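Local coordinates for protein glutathione S-transferase 2 (Onchocerca volvulus, PDB 1TU7) that conjugates glutathione to electrophilic compounds as a homodimeric pi-class transferase and appears central to detoxification in this parasitic nematode, at residues T6-R11 and D36-I41; L21-I26 and A150-F155; Q58-S63 and L67-R72. All coordinates share one frame; numbering follows the deposited sequence.

Interaction 1: T6-R11 and D36-I41; sequences TYFSIR and DDFSSI. With GSH (glutathione), chain C.
Phe8 and Phe38 meet in a T-shaped (edge-to-face) stack that forms part of the glutathione pocket. The ring centroids lie 5.3 Å apart with planes at 75°, and Phe8 presents its CE2–CZ edge to one face of Phe38. CZ stands 3.8 Å above the Phe38 plane, displaced toward the rim, while Phe8 CE2 reaches Phe38 CB at 3.8 Å. Phe38 CG is anti to the backbone N (chi1 -174°), a torsion that carries the ring off the 36-41 loop toward Phe8.

Packing is close on this aromatic side, where Ile33 touches both side chains and Leu50 adds to the cover of Phe38. Glutathione lies along the same pair: its cysteinyl carbonyl O2 sits in the plane of the Phe8 ring, 3.6 Å from CE1, and its glycyl carboxylate O32 approaches the Phe38 edge at 3.6 Å from CE2. The rest of the 36-41 loop is looser. Asp36, Asp37, Ser39 and Ser40 are exposed and make no contact with 6-11, and the side chains of Ile41 and Thr6, although both directed inward, stay beyond contact distance of the opposite segment. Ser40 OG bonds back to Asp37 O, an interaction local to the loop.

No hydrogen bond joins the two segments, so ring packing and the ligand account for the contact. Tyr7, next to Phe8 but with its ring well away from 36-41, brings OH to 3.4 Å from the glutathione sulfur SG2 and also accepts a bond from Leu13 N. Apolar edges thus border the cysteinyl-glycine backbone while a phenol hydroxyl faces the sulfur, consistent with the thiol-activating tyrosine of pi-class transferases.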
loop_
_atom_site.group_PDB
_atom_site.type_symbol
_atom_site.label_atom_id
_atom_site.label_comp_id
_atom_site.label_asym_id
_atom_site.label_seq_id
_atom_site.Cartn_x
_atom_site.Cartn_y
_atom_site.Cartn_z
ATOM N N THR A 6 -8.426 -16.128 -4.615
ATOM C CA THR A 6 -7.554 -17.165 -4.086
ATOM C C THR A 6 -6.745 -16.581 -2.942
ATOM O O THR A 6 -6.046 -15.582 -3.111
ATOM C CB THR A 6 -6.660 -17.697 -5.197
ATOM O OG1 THR A 6 -7.498 -18.303 -6.193
ATOM C CG2 THR A 6 -5.740 -18.799 -4.682
ATOM N N TYR A 7 -6.871 -17.194 -1.766
ATOM C CA TYR A 7 -6.110 -16.804 -0.595
ATOM C C TYR A 7 -6.054 -17.994 0.350
ATOM O O TYR A 7 -6.646 -19.030 0.103
ATOM C CB TYR A 7 -6.756 -15.599 0.117
ATOM C CG TYR A 7 -5.880 -14.931 1.157
ATOM C CD1 TYR A 7 -6.246 -14.932 2.500
ATOM C CD2 TYR A 7 -4.677 -14.347 0.820
ATOM C CE1 TYR A 7 -5.471 -14.338 3.468
ATOM C CE2 TYR A 7 -3.885 -13.732 1.789
ATOM C CZ TYR A 7 -4.301 -13.717 3.114
ATOM O OH TYR A 7 -3.553 -13.125 4.100
ATOM N N PHE A 8 -5.322 -17.847 1.431
ATOM C CA PHE A 8 -5.315 -18.876 2.462
ATOM C C PHE A 8 -6.659 -18.911 3.184
ATOM O O PHE A 8 -7.520 -18.021 3.035
ATOM C CB PHE A 8 -4.137 -18.602 3.387
ATOM C CG PHE A 8 -2.824 -18.619 2.660
ATOM C CD1 PHE A 8 -2.171 -17.442 2.307
ATOM C CD2 PHE A 8 -2.302 -19.828 2.219
ATOM C CE1 PHE A 8 -0.995 -17.451 1.587
ATOM C CE2 PHE A 8 -1.120 -19.854 1.487
ATOM C CZ PHE A 8 -0.454 -18.660 1.166
ATOM N N SER A 9 -6.847 -19.942 3.993
ATOM C CA SER A 9 -8.100 -20.153 4.677
ATOM C C SER A 9 -8.113 -19.439 6.017
ATOM O O SER A 9 -8.332 -20.026 7.069
ATOM C CB SER A 9 -8.420 -21.640 4.826
ATOM O OG SER A 9 -9.805 -21.789 4.983
ATOM N N ILE A 10 -7.866 -18.139 5.946
ATOM C CA ILE A 10 -7.857 -17.231 7.084
ATOM C C ILE A 10 -8.415 -15.918 6.552
ATOM O O ILE A 10 -8.549 -15.724 5.340
ATOM C CB ILE A 10 -6.415 -16.970 7.641
ATOM C CG1 ILE A 10 -5.558 -16.260 6.601
ATOM C CG2 ILE A 10 -5.785 -18.274 8.129
ATOM C CD1 ILE A 10 -4.207 -15.759 7.085
ATOM N N ARG A 11 -8.693 -14.995 7.456
ATOM C CA ARG A 11 -9.156 -13.682 7.065
ATOM C C ARG A 11 -8.026 -12.895 6.419
ATOM O O ARG A 11 -8.075 -12.615 5.217
ATOM C CB ARG A 11 -9.783 -12.972 8.234
ATOM C CG ARG A 11 -11.118 -13.605 8.632
ATOM C CD ARG A 11 -11.610 -13.302 10.031
ATOM N NE ARG A 11 -11.894 -11.906 10.228
ATOM C CZ ARG A 11 -12.665 -11.434 11.201
ATOM N NH1 ARG A 11 -13.221 -12.249 12.071
ATOM N NH2 ARG A 11 -12.875 -10.140 11.326
ATOM N N ASP A 36 0.063 -25.958 2.884
ATOM C CA ASP A 36 0.973 -26.910 2.258
ATOM C C ASP A 36 0.781 -27.032 0.742
ATOM O O ASP A 36 1.657 -27.527 0.046
ATOM C CB ASP A 36 0.866 -28.283 2.939
ATOM C CG ASP A 36 1.411 -28.276 4.374
ATOM O OD1 ASP A 36 1.207 -29.293 5.080
ATOM O OD2 ASP A 36 2.043 -27.315 4.884
ATOM N N ASP A 37 -0.350 -26.568 0.222
ATOM C CA ASP A 37 -0.608 -26.633 -1.216
ATOM C C ASP A 37 -0.134 -25.407 -2.002
ATOM O O ASP A 37 -0.175 -25.409 -3.236
ATOM C CB ASP A 37 -2.093 -26.823 -1.472
ATOM C CG ASP A 37 -2.622 -28.106 -0.887
ATOM O OD1 ASP A 37 -1.834 -29.069 -0.707
ATOM O OD2 ASP A 37 -3.821 -28.247 -0.586
ATOM N N PHE A 38 0.333 -24.380 -1.306
ATOM C CA PHE A 38 0.715 -23.156 -1.996
ATOM C C PHE A 38 1.997 -23.290 -2.813
ATOM O O PHE A 38 2.076 -22.767 -3.933
ATOM C CB PHE A 38 0.833 -21.973 -1.029
ATOM C CG PHE A 38 1.087 -20.682 -1.734
ATOM C CD1 PHE A 38 0.219 -20.266 -2.726
ATOM C CD2 PHE A 38 2.198 -19.899 -1.444
ATOM C CE1 PHE A 38 0.457 -19.102 -3.444
ATOM C CE2 PHE A 38 2.436 -18.715 -2.153
ATOM C CZ PHE A 38 1.562 -18.322 -3.139
ATOM N N SER A 39 3.004 -23.967 -2.260
ATOM C CA SER A 39 4.286 -24.124 -2.949
ATOM C C SER A 39 4.130 -24.585 -4.395
ATOM O O SER A 39 4.824 -24.066 -5.267
ATOM C CB SER A 39 5.204 -25.101 -2.204
ATOM O OG SER A 39 6.549 -24.951 -2.643
ATOM N N SER A 40 3.222 -25.526 -4.651
ATOM C CA SER A 40 3.068 -26.089 -5.996
ATOM C C SER A 40 2.508 -25.104 -7.018
ATOM O O SER A 40 2.687 -25.287 -8.220
ATOM C CB SER A 40 2.219 -27.379 -5.990
ATOM O OG SER A 40 0.903 -27.188 -5.508
ATOM N N ILE A 41 1.832 -24.056 -6.538
ATOM C CA ILE A 41 1.169 -23.092 -7.413
ATOM C C ILE A 41 1.785 -21.692 -7.340
ATOM O O ILE A 41 1.398 -20.842 -8.117
ATOM C CB ILE A 41 -0.368 -22.996 -7.114
ATOM C CG1 ILE A 41 -0.680 -22.636 -5.672
ATOM C CG2 ILE A 41 -1.105 -24.307 -7.484
ATOM C CD1 ILE A 41 -2.172 -22.198 -5.475
HETATM N N1 GSH C . 1.409 -6.458 -0.556
HETATM C CA1 GSH C . 0.793 -7.728 -0.606
HETATM C C1 GSH C . -0.662 -7.664 -0.811
HETATM O O11 GSH C . -1.255 -6.650 -0.155
HETATM O O12 GSH C . -1.453 -8.459 -1.437
HETATM C CB1 GSH C . 1.176 -8.797 0.326
HETATM C CG1 GSH C . 0.847 -10.219 -0.046
HETATM C CD1 GSH C . 1.347 -11.187 1.015
HETATM O OE1 GSH C . 2.180 -10.726 1.979
HETATM N N2 GSH C . 0.930 -12.423 0.962
HETATM C CA2 GSH C . 1.278 -13.440 1.956
HETATM C C2 GSH C . 1.606 -14.695 1.246
HETATM O O2 GSH C . 1.051 -14.973 0.015
HETATM C CB2 GSH C . 0.093 -13.734 2.871
HETATM S SG2 GSH C . -0.185 -12.389 4.045
HETATM N N3 GSH C . 2.452 -15.549 1.797
HETATM C CA3 GSH C . 2.735 -16.768 1.089
HETATM C C3 GSH C . 4.184 -16.859 0.734
HETATM O O31 GSH C . 4.966 -15.821 0.520
HETATM O O32 GSH C . 4.710 -18.153 0.629
#

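Interaction 2: L21-I26 and A150-F155; sequences LVDQDI and ADYALF
Asp23 and Tyr152 are brought together by complementary torsions: Asp23 has CG anti to the backbone N (chi1 -173°), whereas Tyr152 has CG anti to the carbonyl carbon (chi1 -54°), which sends its ring across to the end of helix 15-23. The phenol OH donates to Asp23 OD1 at 2.6 Å, on the anti side of the carboxylate and somewhat out of its plane. Asp23 CB also touches the ring, 3.5 Å from Tyr152 CE2. A second bond enters the same hydroxyl from Gln24, whose chain is bent at chi2; NE2 donates to Tyr152 OH over 3.0 Å in a nearly straight line (172°), with the acceptor close to the amide plane. One buried oxygen is therefore both donor and acceptor, which should limit rotation of the hydroxyl. Asp23 OD1 has a further partner in Arg185, a salt bridge that would probably offset the charge of the buried carboxylate. Just beyond, Asp25 ends the helix with positive phi in a Schellman motif. The contact joins the N-terminal domain to the helical C-terminal domain: Tyr152 also packs on Phe20 of helix 15-23 and Met182 of helix 173-183, while Asp23 touches Leu188 of helix 186-197.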
loop_
_atom_site.group_PDB
_atom_site.type_symbol
_atom_site.label_atom_id
_atom_site.label_comp_id
_atom_site.label_asym_id
_atom_site.label_seq_id
_atom_site.Cartn_x
_atom_site.Cartn_y
_atom_site.Cartn_z
ATOM N N LEU A 21 -17.125 -8.032 -1.836
ATOM C CA LEU A 21 -17.851 -8.887 -2.759
ATOM C C LEU A 21 -19.154 -9.339 -2.109
ATOM O O LEU A 21 -20.199 -9.309 -2.728
ATOM C CB LEU A 21 -16.966 -10.058 -3.159
ATOM C CG LEU A 21 -15.731 -9.723 -3.974
ATOM C CD1 LEU A 21 -14.783 -10.867 -4.004
ATOM C CD2 LEU A 21 -16.115 -9.341 -5.409
ATOM N N VAL A 22 -19.088 -9.727 -0.859
ATOM C CA VAL A 22 -20.278 -10.200 -0.149
ATOM C C VAL A 22 -21.284 -9.060 -0.025
ATOM O O VAL A 22 -22.450 -9.234 -0.333
ATOM C CB VAL A 22 -19.924 -10.750 1.237
ATOM C CG1 VAL A 22 -21.164 -10.920 2.070
ATOM C CG2 VAL A 22 -19.219 -12.097 1.107
ATOM N N ASP A 23 -20.852 -7.886 0.403
ATOM C CA ASP A 23 -21.767 -6.780 0.631
ATOM C C ASP A 23 -22.392 -6.276 -0.649
ATOM O O ASP A 23 -23.566 -5.882 -0.665
ATOM C CB ASP A 23 -21.052 -5.640 1.333
ATOM C CG ASP A 23 -21.995 -4.544 1.739
ATOM O OD1 ASP A 23 -21.837 -3.406 1.217
ATOM O OD2 ASP A 23 -22.889 -4.754 2.570
ATOM N N GLN A 24 -21.614 -6.261 -1.725
ATOM C CA GLN A 24 -22.084 -5.826 -3.041
ATOM C C GLN A 24 -22.842 -6.927 -3.780
ATOM O O GLN A 24 -23.345 -6.684 -4.879
ATOM C CB GLN A 24 -20.916 -5.307 -3.874
ATOM C CG GLN A 24 -20.363 -3.967 -3.408
ATOM C CD GLN A 24 -21.424 -2.922 -3.280
ATOM O OE1 GLN A 24 -22.170 -2.707 -4.221
ATOM N NE2 GLN A 24 -21.554 -2.335 -2.104
ATOM N N ASP A 25 -22.935 -8.109 -3.173
ATOM C CA ASP A 25 -23.588 -9.277 -3.751
ATOM C C ASP A 25 -23.020 -9.668 -5.101
ATOM O O ASP A 25 -23.748 -10.036 -6.039
ATOM C CB ASP A 25 -25.108 -9.077 -3.819
ATOM C CG ASP A 25 -25.842 -10.365 -3.750
ATOM O OD1 ASP A 25 -26.994 -10.403 -4.233
ATOM O OD2 ASP A 25 -25.356 -11.383 -3.214
ATOM N N ILE A 26 -21.694 -9.598 -5.203
ATOM C CA ILE A 26 -20.938 -10.077 -6.354
ATOM C C ILE A 26 -20.569 -11.503 -6.040
ATOM O O ILE A 26 -19.766 -11.776 -5.118
ATOM C CB ILE A 26 -19.677 -9.232 -6.599
ATOM C CG1 ILE A 26 -20.034 -7.773 -6.804
ATOM C CG2 ILE A 26 -18.878 -9.814 -7.771
ATOM C CD1 ILE A 26 -18.816 -6.865 -6.637
ATOM N N ALA A 150 -12.963 1.567 1.075
ATOM C CA ALA A 150 -12.261 1.788 2.316
ATOM C C ALA A 150 -13.112 1.411 3.515
ATOM O O ALA A 150 -12.564 1.006 4.534
ATOM C CB ALA A 150 -11.787 3.239 2.435
ATOM N N ASP A 151 -14.434 1.494 3.398
ATOM C CA ASP A 151 -15.301 1.067 4.489
ATOM C C ASP A 151 -15.087 -0.381 4.882
ATOM O O ASP A 151 -15.083 -0.721 6.078
ATOM C CB ASP A 151 -16.771 1.286 4.133
ATOM C CG ASP A 151 -17.131 2.723 4.018
ATOM O OD1 ASP A 151 -16.882 3.493 4.979
ATOM O OD2 ASP A 151 -17.696 3.130 2.992
ATOM N N TYR A 152 -14.888 -1.253 3.913
ATOM C CA TYR A 152 -14.679 -2.673 4.228
ATOM C C TYR A 152 -13.367 -2.909 4.934
ATOM O O TYR A 152 -13.270 -3.719 5.829
ATOM C CB TYR A 152 -14.767 -3.540 2.959
ATOM C CG TYR A 152 -16.069 -3.328 2.196
ATOM C CD1 TYR A 152 -16.061 -2.750 0.917
ATOM C CD2 TYR A 152 -17.294 -3.655 2.754
ATOM C CE1 TYR A 152 -17.227 -2.556 0.242
ATOM C CE2 TYR A 152 -18.471 -3.453 2.065
ATOM C CZ TYR A 152 -18.425 -2.895 0.829
ATOM O OH TYR A 152 -19.601 -2.692 0.147
ATOM N N ALA A 153 -12.330 -2.202 4.507
ATOM C CA ALA A 153 -11.037 -2.312 5.147
ATOM C C ALA A 153 -11.100 -1.814 6.578
ATOM O O ALA A 153 -10.590 -2.459 7.492
ATOM C CB ALA A 153 -10.032 -1.549 4.349
ATOM N N LEU A 154 -11.731 -0.661 6.784
ATOM C CA LEU A 154 -11.858 -0.148 8.149
ATOM C C LEU A 154 -12.677 -1.100 9.018
ATOM O O LEU A 154 -12.334 -1.367 10.165
ATOM C CB LEU A 154 -12.446 1.259 8.156
ATOM C CG LEU A 154 -12.635 1.878 9.551
ATOM C CD1 LEU A 154 -11.333 2.039 10.282
ATOM C CD2 LEU A 154 -13.316 3.224 9.393
ATOM N N PHE A 155 -13.803 -1.567 8.489
ATOM C CA PHE A 155 -14.646 -2.509 9.201
ATOM C C PHE A 155 -13.836 -3.714 9.669
ATOM O O PHE A 155 -13.867 -4.094 10.847
ATOM C CB PHE A 155 -15.823 -2.947 8.322
ATOM C CG PHE A 155 -16.677 -4.036 8.928
ATOM C CD1 PHE A 155 -17.070 -5.118 8.168
ATOM C CD2 PHE A 155 -17.115 -3.962 10.241
ATOM C CE1 PHE A 155 -17.837 -6.119 8.683
ATOM C CE2 PHE A 155 -17.909 -4.954 10.770
ATOM C CZ PHE A 155 -18.276 -6.030 9.992
#

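Interaction 3: Q58-S63 and L67-R72; sequences QQIVQS and LRHLAR. With GSH (glutathione), chain C.
Oxygen O11 of glutathione is gripped by Ser63, at the head of the helix that also supplies Leu67: OG donates to O11 at 2.6 Å, and the backbone N adds a weak bond. The same N donates to the other carboxylate oxygen, O12, at 2.9 Å in a fairly straight bond. Strand 58-61 leading into helix 63-73 is the closing strand-helix unit of the thioredoxin-like domain. Gln62 is the N-cap, and the alpha-carboxylate of the gamma-glutamyl residue lies against the N-terminal end of the helix, whose dipole would probably favour a negative charge there. Ser63 OG lies between its backbone N and carbonyl carbon (chi1 63°), which lets hydroxyl and amide converge on one carboxylate. Arg95 is a second partner of Ser63 OG and bonds to the ligand as well.

Farther along, the strand and helix meet through His69. Ile60 CD1 rests over one face of the imidazole in a CH-pi contact, 3.8 Å from the ring centroid and 18° off its normal; its closest ring atom is CD2, 3.6 Å from Ile60 CD1. Gln58 reaches out on an extended chain, placing OE1 3.6 Å from His69 CE1, with the amide plane turned steeply against the ring. Polar partners beyond the two segments hold both imidazole nitrogens: NE2 bonds to Asp55 of strand 52-55, and ND1 to Glu81 of the second subunit. The imidazole is thus fixed within the fold and across the dimer interface, where Arg68 and Arg72 form salt bridges to Asp88 and Glu81 of the second subunit. Back at the ligand-binding turn, Leu67 N closes the first helical turn on Ser63 O, 3.0 Å away with an N-H angle of 165°.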
loop_
_atom_site.group_PDB
_atom_site.type_symbol
_atom_site.label_atom_id
_atom_site.label_comp_id
_atom_site.label_asym_id
_atom_site.label_seq_id
_atom_site.Cartn_x
_atom_site.Cartn_y
_atom_site.Cartn_z
ATOM N N GLN A 58 -8.586 -11.898 -16.378
ATOM C CA GLN A 58 -7.605 -11.018 -15.769
ATOM C C GLN A 58 -7.189 -11.584 -14.426
ATOM O O GLN A 58 -8.035 -11.865 -13.593
ATOM C CB GLN A 58 -8.218 -9.638 -15.543
ATOM C CG GLN A 58 -7.244 -8.539 -15.291
ATOM C CD GLN A 58 -7.911 -7.175 -15.190
ATOM O OE1 GLN A 58 -9.148 -7.058 -15.249
ATOM N NE2 GLN A 58 -7.098 -6.141 -15.035
ATOM N N GLN A 59 -5.890 -11.753 -14.223
ATOM C CA GLN A 59 -5.322 -12.223 -13.002
ATOM C C GLN A 59 -4.655 -11.051 -12.289
ATOM O O GLN A 59 -3.648 -10.494 -12.753
ATOM C CB GLN A 59 -4.305 -13.339 -13.263
ATOM C CG GLN A 59 -3.724 -13.903 -11.985
ATOM C CD GLN A 59 -2.479 -14.759 -12.137
ATOM O OE1 GLN A 59 -1.740 -14.614 -13.103
ATOM N NE2 GLN A 59 -2.192 -15.572 -11.136
ATOM N N ILE A 60 -5.229 -10.677 -11.132
ATOM C CA ILE A 60 -4.806 -9.502 -10.389
ATOM C C ILE A 60 -4.340 -9.906 -8.997
ATOM O O ILE A 60 -5.131 -10.400 -8.190
ATOM C CB ILE A 60 -5.966 -8.507 -10.269
ATOM C CG1 ILE A 60 -6.606 -8.258 -11.626
ATOM C CG2 ILE A 60 -5.443 -7.213 -9.659
ATOM C CD1 ILE A 60 -7.942 -7.570 -11.525
ATOM N N VAL A 61 -3.064 -9.725 -8.700
ATOM C CA VAL A 61 -2.570 -9.827 -7.348
ATOM C C VAL A 61 -2.407 -8.414 -6.757
ATOM O O VAL A 61 -2.678 -7.423 -7.445
ATOM C CB VAL A 61 -1.269 -10.678 -7.241
ATOM C CG1 VAL A 61 -1.542 -12.102 -7.655
ATOM C CG2 VAL A 61 -0.110 -10.092 -8.053
ATOM N N GLN A 62 -2.031 -8.369 -5.473
ATOM C CA GLN A 62 -1.888 -7.169 -4.650
ATOM C C GLN A 62 -3.242 -6.723 -4.143
ATOM O O GLN A 62 -4.050 -6.176 -4.872
ATOM C CB GLN A 62 -1.123 -6.041 -5.346
ATOM C CG GLN A 62 0.350 -6.365 -5.538
ATOM C CD GLN A 62 1.186 -6.349 -4.283
ATOM O OE1 GLN A 62 2.368 -6.787 -4.297
ATOM N NE2 GLN A 62 0.639 -5.852 -3.225
ATOM N N SER A 63 -3.456 -6.930 -2.847
ATOM C CA SER A 63 -4.739 -6.677 -2.242
ATOM C C SER A 63 -5.247 -5.271 -2.511
ATOM O O SER A 63 -6.427 -5.100 -2.764
ATOM C CB SER A 63 -4.710 -6.945 -0.743
ATOM O OG SER A 63 -3.805 -6.090 -0.048
ATOM N N LEU A 67 -8.663 -4.370 -4.644
ATOM C CA LEU A 67 -9.729 -3.550 -4.088
ATOM C C LEU A 67 -10.052 -2.339 -4.968
ATOM O O LEU A 67 -11.220 -2.028 -5.189
ATOM C CB LEU A 67 -9.347 -3.115 -2.682
ATOM C CG LEU A 67 -10.211 -3.124 -1.456
ATOM C CD1 LEU A 67 -11.278 -4.199 -1.449
ATOM C CD2 LEU A 67 -9.212 -3.270 -0.297
ATOM N N ARG A 68 -9.029 -1.637 -5.450
ATOM C CA ARG A 68 -9.290 -0.465 -6.298
ATOM C C ARG A 68 -9.881 -0.845 -7.644
ATOM O O ARG A 68 -10.695 -0.130 -8.197
ATOM C CB ARG A 68 -8.029 0.379 -6.488
ATOM C CG ARG A 68 -7.724 1.202 -5.259
ATOM C CD ARG A 68 -6.509 2.074 -5.392
ATOM N NE ARG A 68 -5.310 1.298 -5.297
ATOM C CZ ARG A 68 -4.712 0.971 -4.166
ATOM N NH1 ARG A 68 -5.275 1.378 -3.003
ATOM N NH2 ARG A 68 -3.620 0.245 -4.163
ATOM N N HIS A 69 -9.489 -1.991 -8.196
ATOM C CA HIS A 69 -10.096 -2.448 -9.425
ATOM C C HIS A 69 -11.578 -2.737 -9.235
ATOM O O HIS A 69 -12.411 -2.321 -10.016
ATOM C CB HIS A 69 -9.371 -3.685 -9.944
ATOM C CG HIS A 69 -10.130 -4.458 -10.953
ATOM N ND1 HIS A 69 -10.183 -4.094 -12.274
ATOM C CD2 HIS A 69 -10.869 -5.594 -10.840
ATOM C CE1 HIS A 69 -10.913 -4.971 -12.940
ATOM N NE2 HIS A 69 -11.329 -5.898 -12.098
ATOM N N LEU A 70 -11.909 -3.471 -8.179
ATOM C CA LEU A 70 -13.298 -3.742 -7.898
ATOM C C LEU A 70 -14.077 -2.445 -7.645
ATOM O O LEU A 70 -15.221 -2.293 -8.109
ATOM C CB LEU A 70 -13.409 -4.678 -6.712
ATOM C CG LEU A 70 -13.019 -6.131 -6.988
ATOM C CD1 LEU A 70 -13.000 -6.860 -5.658
ATOM C CD2 LEU A 70 -13.979 -6.769 -7.955
ATOM N N ALA A 71 -13.448 -1.526 -6.912
ATOM C CA ALA A 71 -14.064 -0.244 -6.620
ATOM C C ALA A 71 -14.402 0.523 -7.892
ATOM O O ALA A 71 -15.487 1.088 -8.001
ATOM C CB ALA A 71 -13.173 0.551 -5.760
ATOM N N ARG A 72 -13.501 0.584 -8.858
ATOM C CA ARG A 72 -13.809 1.279 -10.122
ATOM C C ARG A 72 -14.952 0.574 -10.868
ATOM O O ARG A 72 -15.874 1.222 -11.342
ATOM C CB ARG A 72 -12.574 1.377 -11.009
ATOM C CG ARG A 72 -11.575 2.399 -10.541
ATOM C CD ARG A 72 -10.394 2.579 -11.498
ATOM N NE ARG A 72 -9.601 1.353 -11.647
ATOM C CZ ARG A 72 -8.549 1.053 -10.919
ATOM N NH1 ARG A 72 -8.128 1.878 -9.975
ATOM N NH2 ARG A 72 -7.882 -0.091 -11.117
HETATM N N1 GSH C . 1.409 -6.458 -0.556
HETATM C CA1 GSH C . 0.793 -7.728 -0.606
HETATM C C1 GSH C . -0.662 -7.664 -0.811
HETATM O O11 GSH C . -1.255 -6.650 -0.155
HETATM O O12 GSH C . -1.453 -8.459 -1.437
HETATM C CB1 GSH C . 1.176 -8.797 0.326
HETATM C CG1 GSH C . 0.847 -10.219 -0.046
HETATM C CD1 GSH C . 1.347 -11.187 1.015
HETATM O OE1 GSH C . 2.180 -10.726 1.979
HETATM N N2 GSH C . 0.930 -12.423 0.962
HETATM C CA2 GSH C . 1.278 -13.440 1.956
HETATM C C2 GSH C . 1.606 -14.695 1.246
HETATM O O2 GSH C . 1.051 -14.973 0.015
HETATM C CB2 GSH C . 0.093 -13.734 2.871
HETATM S SG2 GSH C . -0.185 -12.389 4.045
HETATM N N3 GSH C . 2.452 -15.549 1.797
HETATM C CA3 GSH C . 2.735 -16.768 1.089
HETATM C C3 GSH C . 4.184 -16.859 0.734
HETATM O O31 GSH C . 4.966 -15.821 0.520
HETATM O O32 GSH C . 4.710 -18.153 0.629
#

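In the fold
Interactions 1 and 3 reach the same sheet in the N-terminal domain and touch the same glutathione, their centres about 18 Å apart. The first is partly buried beside an exposed loop and relies on aromatic edges along the cysteinyl-glycine portion; interaction 3 is buried, grips the alpha-carboxylate of the gamma-glutamyl residue with hydrogen bonds and borders the second subunit. Interaction 2, deepest in the chain with its centre about 8 Å from the chain centre, touches no ligand and joins the two domains through buried polar bonds. It abuts interaction 3 where Leu21 CD2 packs 4.0 Å from Leu70 CD1, and along the sequence interaction 3 is nested within the loop closed by interaction 2.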